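Local coordinates for protein adenylation domain (Streptomyces sp., PDB 5N9X) that belongs to the ANL superfamily of AMP-binding proteins as an adenylation domain and holds ATP and threonine in its ligand pockets, at residues F24-A28 / Y46-H50; L435-E439 / A451-V455; A482-R486 / P499-L503. Numbering follows the deposited sequence.

Contact 1 of 3, residues F24-A28 / Y46-H50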
# COMPACT_ATOMS: atom_id res chain seq x y z
N PHE A 24 0.14 -3.45 -21.24
CA PHE A 24 0.30 -2.12 -21.80
C PHE A 24 0.29 -2.14 -23.34
O PHE A 24 -0.25 -1.23 -23.97
CB PHE A 24 1.59 -1.46 -21.33
CG PHE A 24 1.77 -0.06 -21.84
CD1 PHE A 24 0.77 0.88 -21.65
CD2 PHE A 24 2.91 0.32 -22.50
CE1 PHE A 24 0.91 2.18 -22.10
CE2 PHE A 24 3.07 1.62 -22.97
CZ PHE A 24 2.06 2.55 -22.77
N SER A 25 0.89 -3.17 -23.93
CA SER A 25 0.99 -3.30 -25.38
C SER A 25 -0.39 -3.42 -26.02
O SER A 25 -0.72 -2.72 -26.97
CB SER A 25 1.85 -4.50 -25.75
OG SER A 25 1.62 -4.89 -27.08
N ARG A 26 -1.19 -4.30 -25.46
CA ARG A 26 -2.55 -4.47 -25.92
C ARG A 26 -3.32 -3.14 -25.87
O ARG A 26 -3.74 -2.63 -26.90
CB ARG A 26 -3.24 -5.54 -25.08
CG ARG A 26 -4.63 -5.85 -25.50
CD ARG A 26 -5.40 -6.18 -24.26
NE ARG A 26 -5.61 -7.62 -24.14
CZ ARG A 26 -5.97 -8.22 -23.00
NH1 ARG A 26 -6.13 -7.51 -21.89
NH2 ARG A 26 -6.15 -9.53 -22.98
N ALA A 27 -3.46 -2.57 -24.68
CA ALA A 27 -4.17 -1.31 -24.53
C ALA A 27 -3.62 -0.20 -25.44
O ALA A 27 -4.39 0.58 -25.99
CB ALA A 27 -4.11 -0.87 -23.08
N ALA A 28 -2.30 -0.13 -25.57
CA ALA A 28 -1.69 0.93 -26.38
C ALA A 28 -1.89 0.66 -27.87
O ALA A 28 -2.20 1.57 -28.62
CB ALA A 28 -0.21 1.09 -26.06
N TYR A 46 -1.71 7.05 -25.13
CA TYR A 46 -1.18 5.70 -25.08
C TYR A 46 -0.14 5.47 -26.17
O TYR A 46 0.99 5.11 -25.88
CB TYR A 46 -2.32 4.69 -25.21
CG TYR A 46 -2.91 4.29 -23.88
CD1 TYR A 46 -2.39 3.23 -23.15
CD2 TYR A 46 -4.01 4.98 -23.35
CE1 TYR A 46 -2.94 2.87 -21.93
CE2 TYR A 46 -4.56 4.63 -22.15
CZ TYR A 46 -4.03 3.58 -21.44
OH TYR A 46 -4.59 3.23 -20.22
N GLY A 47 -0.52 5.74 -27.42
CA GLY A 47 0.40 5.67 -28.55
C GLY A 47 1.76 6.32 -28.34
O GLY A 47 2.80 5.72 -28.67
N LEU A 48 1.78 7.54 -27.80
CA LEU A 48 3.06 8.25 -27.61
C LEU A 48 3.84 7.75 -26.39
O LEU A 48 5.07 7.64 -26.44
CB LEU A 48 2.82 9.77 -27.53
CG LEU A 48 4.04 10.64 -27.15
CD1 LEU A 48 5.10 10.75 -28.26
CD2 LEU A 48 3.58 12.05 -26.69
N LEU A 49 3.13 7.43 -25.31
CA LEU A 49 3.75 6.75 -24.17
C LEU A 49 4.41 5.43 -24.62
O LEU A 49 5.56 5.14 -24.24
CB LEU A 49 2.71 6.49 -23.06
CG LEU A 49 3.21 5.89 -21.74
CD1 LEU A 49 4.54 6.52 -21.24
CD2 LEU A 49 2.16 5.91 -20.64
N HIS A 50 3.71 4.65 -25.44
CA HIS A 50 4.26 3.41 -25.96
C HIS A 50 5.54 3.64 -26.76
O HIS A 50 6.52 2.92 -26.59
CB HIS A 50 3.24 2.68 -26.82
CG HIS A 50 3.69 1.31 -27.22
ND1 HIS A 50 4.17 1.02 -28.49
CD2 HIS A 50 3.77 0.16 -26.52
CE1 HIS A 50 4.51 -0.25 -28.55
NE2 HIS A 50 4.28 -0.80 -27.37
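A buried helix-helix contact joins helix 20-30 to the first turn of helix 46-62 in the N-terminal part of the ANL fold, the β-hairpin of strands 35-39 and 42-45 lying between them in sequence. It illustrates how two helices flanking a hairpin can be held by van der Waals packing, with no hydrogen bond between the segments. The local axes approach to 9.6 Å and run at 138°, roughly antiparallel, so that Ala28 meets the start of the second helix, its CA 5.0 Å from the CA of Tyr46. Ala27 and Ala28 let the second helix come close: Ala28 CB sits 3.9 Å from His50 CB, and Ala27 CB is 4.1 Å from Tyr46 CE1. Phe24, the large residue of the same helix, supplies the most buried surface. Its t rotamer carries the ring among Tyr46, Leu49 and His50, with Phe24 CE2 3.7 Å from His50 CA; the Phe24 and His50 rings meet obliquely. Beyond the pair, Leu86 of helix 79-90 and Trp219 of helix 213-222 also pack on Phe24, while the Tyr46 hydroxyl is hydrogen-bonded to the carbonyl of Ala226. Round the Phe24 ring the packing is close: Phe24 CE1 lies 3.6 Å from Tyr46 CD1, and Phe24 CZ 3.7 Å from Leu49 CG.

Contact 2 of 3, residues L435-E439 / A451-V455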
# COMPACT_ATOMS: atom_id res chain seq x y z
N LEU A 435 -2.61 -4.16 21.74
CA LEU A 435 -2.18 -2.77 21.62
C LEU A 435 -3.18 -1.98 20.77
O LEU A 435 -3.51 -0.83 21.06
CB LEU A 435 -0.76 -2.70 21.03
CG LEU A 435 0.37 -3.25 21.93
CD1 LEU A 435 1.69 -3.35 21.20
CD2 LEU A 435 0.55 -2.45 23.22
N SER A 436 -3.70 -2.64 19.74
CA SER A 436 -4.65 -2.02 18.83
C SER A 436 -6.00 -1.65 19.48
O SER A 436 -6.62 -0.68 19.09
CB SER A 436 -4.87 -2.96 17.64
OG SER A 436 -5.77 -2.39 16.72
N ASP A 437 -6.44 -2.43 20.47
CA ASP A 437 -7.63 -2.08 21.28
C ASP A 437 -7.44 -0.85 22.17
O ASP A 437 -8.37 -0.05 22.35
CB ASP A 437 -8.04 -3.24 22.17
CG ASP A 437 -8.60 -4.42 21.40
OD1 ASP A 437 -8.61 -4.39 20.14
OD2 ASP A 437 -9.01 -5.40 22.07
N VAL A 438 -6.25 -0.71 22.74
CA VAL A 438 -5.92 0.47 23.54
C VAL A 438 -5.99 1.70 22.67
O VAL A 438 -6.49 2.76 23.06
CB VAL A 438 -4.52 0.40 24.15
CG1 VAL A 438 -4.41 1.38 25.30
CG2 VAL A 438 -4.20 -1.03 24.57
N GLU A 439 -5.45 1.53 21.47
CA GLU A 439 -5.34 2.60 20.50
C GLU A 439 -6.75 3.09 20.20
O GLU A 439 -7.02 4.29 20.29
CB GLU A 439 -4.64 2.10 19.22
CG GLU A 439 -3.15 2.38 19.12
CD GLU A 439 -2.45 1.44 18.11
OE1 GLU A 439 -3.05 1.11 17.05
OE2 GLU A 439 -1.30 1.02 18.39
N ALA A 451 -3.87 7.64 17.39
CA ALA A 451 -3.07 7.16 18.51
C ALA A 451 -2.15 5.98 18.14
O ALA A 451 -2.51 5.15 17.32
CB ALA A 451 -3.99 6.76 19.66
N VAL A 452 -0.97 5.93 18.75
CA VAL A 452 -0.07 4.78 18.65
C VAL A 452 0.27 4.31 20.07
O VAL A 452 0.78 5.10 20.87
CB VAL A 452 1.22 5.13 17.91
CG1 VAL A 452 2.23 3.97 17.95
CG2 VAL A 452 0.92 5.54 16.49
N VAL A 453 -0.04 3.06 20.38
CA VAL A 453 0.20 2.55 21.72
C VAL A 453 1.20 1.41 21.64
O VAL A 453 1.02 0.49 20.82
CB VAL A 453 -1.10 2.04 22.40
CG1 VAL A 453 -0.80 1.46 23.77
CG2 VAL A 453 -2.13 3.16 22.50
N TRP A 454 2.25 1.45 22.45
CA TRP A 454 3.21 0.34 22.46
C TRP A 454 3.83 0.07 23.84
O TRP A 454 3.68 0.86 24.76
CB TRP A 454 4.32 0.58 21.42
CG TRP A 454 5.32 1.62 21.78
CD1 TRP A 454 6.62 1.42 22.18
CD2 TRP A 454 5.12 3.04 21.75
NE1 TRP A 454 7.23 2.63 22.40
CE2 TRP A 454 6.34 3.64 22.15
CE3 TRP A 454 4.03 3.86 21.44
CZ2 TRP A 454 6.50 5.02 22.23
CZ3 TRP A 454 4.18 5.23 21.52
CH2 TRP A 454 5.40 5.80 21.92
N VAL A 455 4.48 -1.08 23.97
CA VAL A 455 5.31 -1.34 25.14
C VAL A 455 6.67 -0.68 24.92
O VAL A 455 7.33 -0.91 23.93
CB VAL A 455 5.46 -2.85 25.42
CG1 VAL A 455 6.32 -3.08 26.67
CG2 VAL A 455 4.08 -3.47 25.62
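Val453, Glu439 and Leu435 bury the most surface where the first turn of helix 435-443 packs obliquely, closer to antiparallel, on strand 450-457, and between them they combine apolar packing with one polar tie. Val453 points at the helix. Its CG1 is 3.9 Å from Val438 CB and 4.2 Å from Leu435 CD2, while its CG2 is 3.6 Å from Glu439 CG, so the two methyls fill the space between three helical side chains. Glu439 lays its aliphatic part along the strand, Glu439 CG standing 3.4 Å from Ala451 O, and its carboxylate accepts a nearly linear hydrogen bond from the backbone, Val453 N to Glu439 OE2, at 3.1 Å. This arrangement belongs to the α/β C-terminal domain of ANL proteins: helix 435-443 covers part of one face of a three-stranded sheet, here with local axes 7.4 Å apart at 143°. Strand alternation sends Val452 and Trp454 to the other face, where helix 518-528 packs. Arg518 of that helix nevertheless makes a salt bridge with Glu439 OE2, giving the buried carboxylate a charged partner as well as a backbone donor. Leu435 extends the apolar surface along the strand, its CD2 reaching to 3.9 Å from Trp454 CA and 4.4 Å from Val455 CG2.

Contact 3 of 3, residues A482-R486 / P499-L503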
# COMPACT_ATOMS: atom_id res chain seq x y z
N ALA A 482 -2.94 15.09 28.29
CA ALA A 482 -2.79 13.74 28.81
C ALA A 482 -3.71 13.45 29.99
O ALA A 482 -4.24 12.35 30.10
CB ALA A 482 -1.33 13.49 29.23
N ARG A 483 -3.89 14.43 30.86
CA ARG A 483 -4.73 14.28 32.05
C ARG A 483 -6.19 13.97 31.71
O ARG A 483 -6.78 13.04 32.26
CB ARG A 483 -4.65 15.56 32.87
CG ARG A 483 -4.94 15.40 34.35
CD ARG A 483 -4.95 16.74 35.02
NE ARG A 483 -5.43 16.66 36.39
CZ ARG A 483 -5.63 17.72 37.17
NH1 ARG A 483 -5.39 18.93 36.69
NH2 ARG A 483 -6.07 17.57 38.41
N ALA A 484 -6.78 14.75 30.81
CA ALA A 484 -8.15 14.51 30.38
C ALA A 484 -8.26 13.16 29.65
O ALA A 484 -9.24 12.43 29.82
CB ALA A 484 -8.64 15.64 29.48
N LEU A 485 -7.24 12.85 28.86
CA LEU A 485 -7.25 11.63 28.05
C LEU A 485 -7.15 10.42 28.97
O LEU A 485 -7.91 9.45 28.83
CB LEU A 485 -6.09 11.67 27.05
CG LEU A 485 -5.96 10.53 26.04
CD1 LEU A 485 -7.19 10.49 25.16
CD2 LEU A 485 -4.68 10.65 25.20
N ARG A 486 -6.23 10.50 29.92
CA ARG A 486 -6.00 9.47 30.92
C ARG A 486 -7.28 9.22 31.72
O ARG A 486 -7.68 8.07 31.93
CB ARG A 486 -4.84 9.90 31.82
CG ARG A 486 -4.53 9.05 33.01
CD ARG A 486 -3.42 9.68 33.85
NE ARG A 486 -2.12 9.72 33.17
CZ ARG A 486 -1.24 8.72 33.15
NH1 ARG A 486 -1.52 7.57 33.75
NH2 ARG A 486 -0.09 8.87 32.51
N PRO A 499 -2.46 3.03 29.29
CA PRO A 499 -1.12 3.56 28.98
C PRO A 499 -0.52 4.28 30.18
O PRO A 499 -1.20 5.06 30.85
CB PRO A 499 -1.37 4.52 27.81
CG PRO A 499 -2.66 4.02 27.19
CD PRO A 499 -3.48 3.55 28.36
N SER A 500 0.75 4.00 30.45
CA SER A 500 1.44 4.54 31.61
C SER A 500 1.94 5.95 31.37
O SER A 500 2.14 6.71 32.31
CB SER A 500 2.61 3.62 31.98
OG SER A 500 3.70 4.38 32.46
N GLN A 501 2.13 6.30 30.10
CA GLN A 501 2.65 7.61 29.73
C GLN A 501 2.02 8.04 28.41
O GLN A 501 1.83 7.22 27.52
CB GLN A 501 4.20 7.59 29.63
CG GLN A 501 4.88 8.97 29.81
CD GLN A 501 6.33 8.89 30.37
OE1 GLN A 501 6.66 8.01 31.17
NE2 GLN A 501 7.18 9.81 29.94
N TYR A 502 1.68 9.32 28.29
CA TYR A 502 1.05 9.86 27.08
C TYR A 502 1.94 10.93 26.51
O TYR A 502 2.46 11.74 27.26
CB TYR A 502 -0.33 10.46 27.38
CG TYR A 502 -1.36 9.44 27.73
CD1 TYR A 502 -1.59 9.10 29.06
CD2 TYR A 502 -2.13 8.81 26.75
CE1 TYR A 502 -2.52 8.16 29.40
CE2 TYR A 502 -3.07 7.86 27.10
CZ TYR A 502 -3.26 7.55 28.43
OH TYR A 502 -4.20 6.61 28.80
N LEU A 503 2.10 10.94 25.19
CA LEU A 503 2.84 11.99 24.50
C LEU A 503 1.98 12.61 23.41
O LEU A 503 1.57 11.94 22.46
CB LEU A 503 4.15 11.44 23.92
CG LEU A 503 4.98 12.29 22.94
CD1 LEU A 503 5.70 13.44 23.63
CD2 LEU A 503 6.00 11.44 22.19
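Ala482 opens the helix and meets the strand at its closest backbone approach: its CA is 5.7 Å from the CA of Tyr502, and Ala482 CB touches Tyr502 CB at 3.7 Å. The small alanine side chain is consistent with so close an approach to the tyrosine, whose CA-to-CB bond points toward the helix. One turn on, Leu485 also faces the strand. Its CD2 lies 3.5 Å from Tyr502 CD2; Leu485 is one of the two buried residues here, and its side chain also packs on Val442 of helix 435-443 and Tyr469 of strand 463-470. Arg486 then reaches across at the solvent-facing margin. Its CB is 3.8 Å from Tyr502 CE1, Tyr502 CD1 lies over one face of the guanidinium, and Arg486 NH2 donates a hydrogen bond of 3.1 Å to Ser500 O, well aligned at 172°. The acceptor lies close to the guanidinium plane, so the same group offers its edge to the backbone and a face to the tyrosine. Tyr502, with 109 Å² covered, is thus the hub of the contact. Since strands 463-470 and 501-505 run parallel side by side and helix 482-492 lies between them in sequence, the helix is the connecting element of a β-α-β crossover in the C-terminal ANL domain.

Contacts 2 and 3 are neighbours, their centres 12 Å apart, and Val438 CG1 meets Pro499 CG at 3.7 Å; they set two helices against the same three-stranded sheet. Contact 1 lies on the opposite side of the chain's centre, with centres about 47 Å from contact 2 and 55 Å from contact 3, and joins helix to helix. Chemistry follows place. Buried contact 1 relies on aromatic and apolar packing alone. Contact 2, equally buried, admits a carboxylate, paired with a backbone amide and an arginine. Contact 3, partly exposed, instead has an exposed arginine bonded to a carbonyl, so the side chain accepts in contact 2 and donates in contact 3.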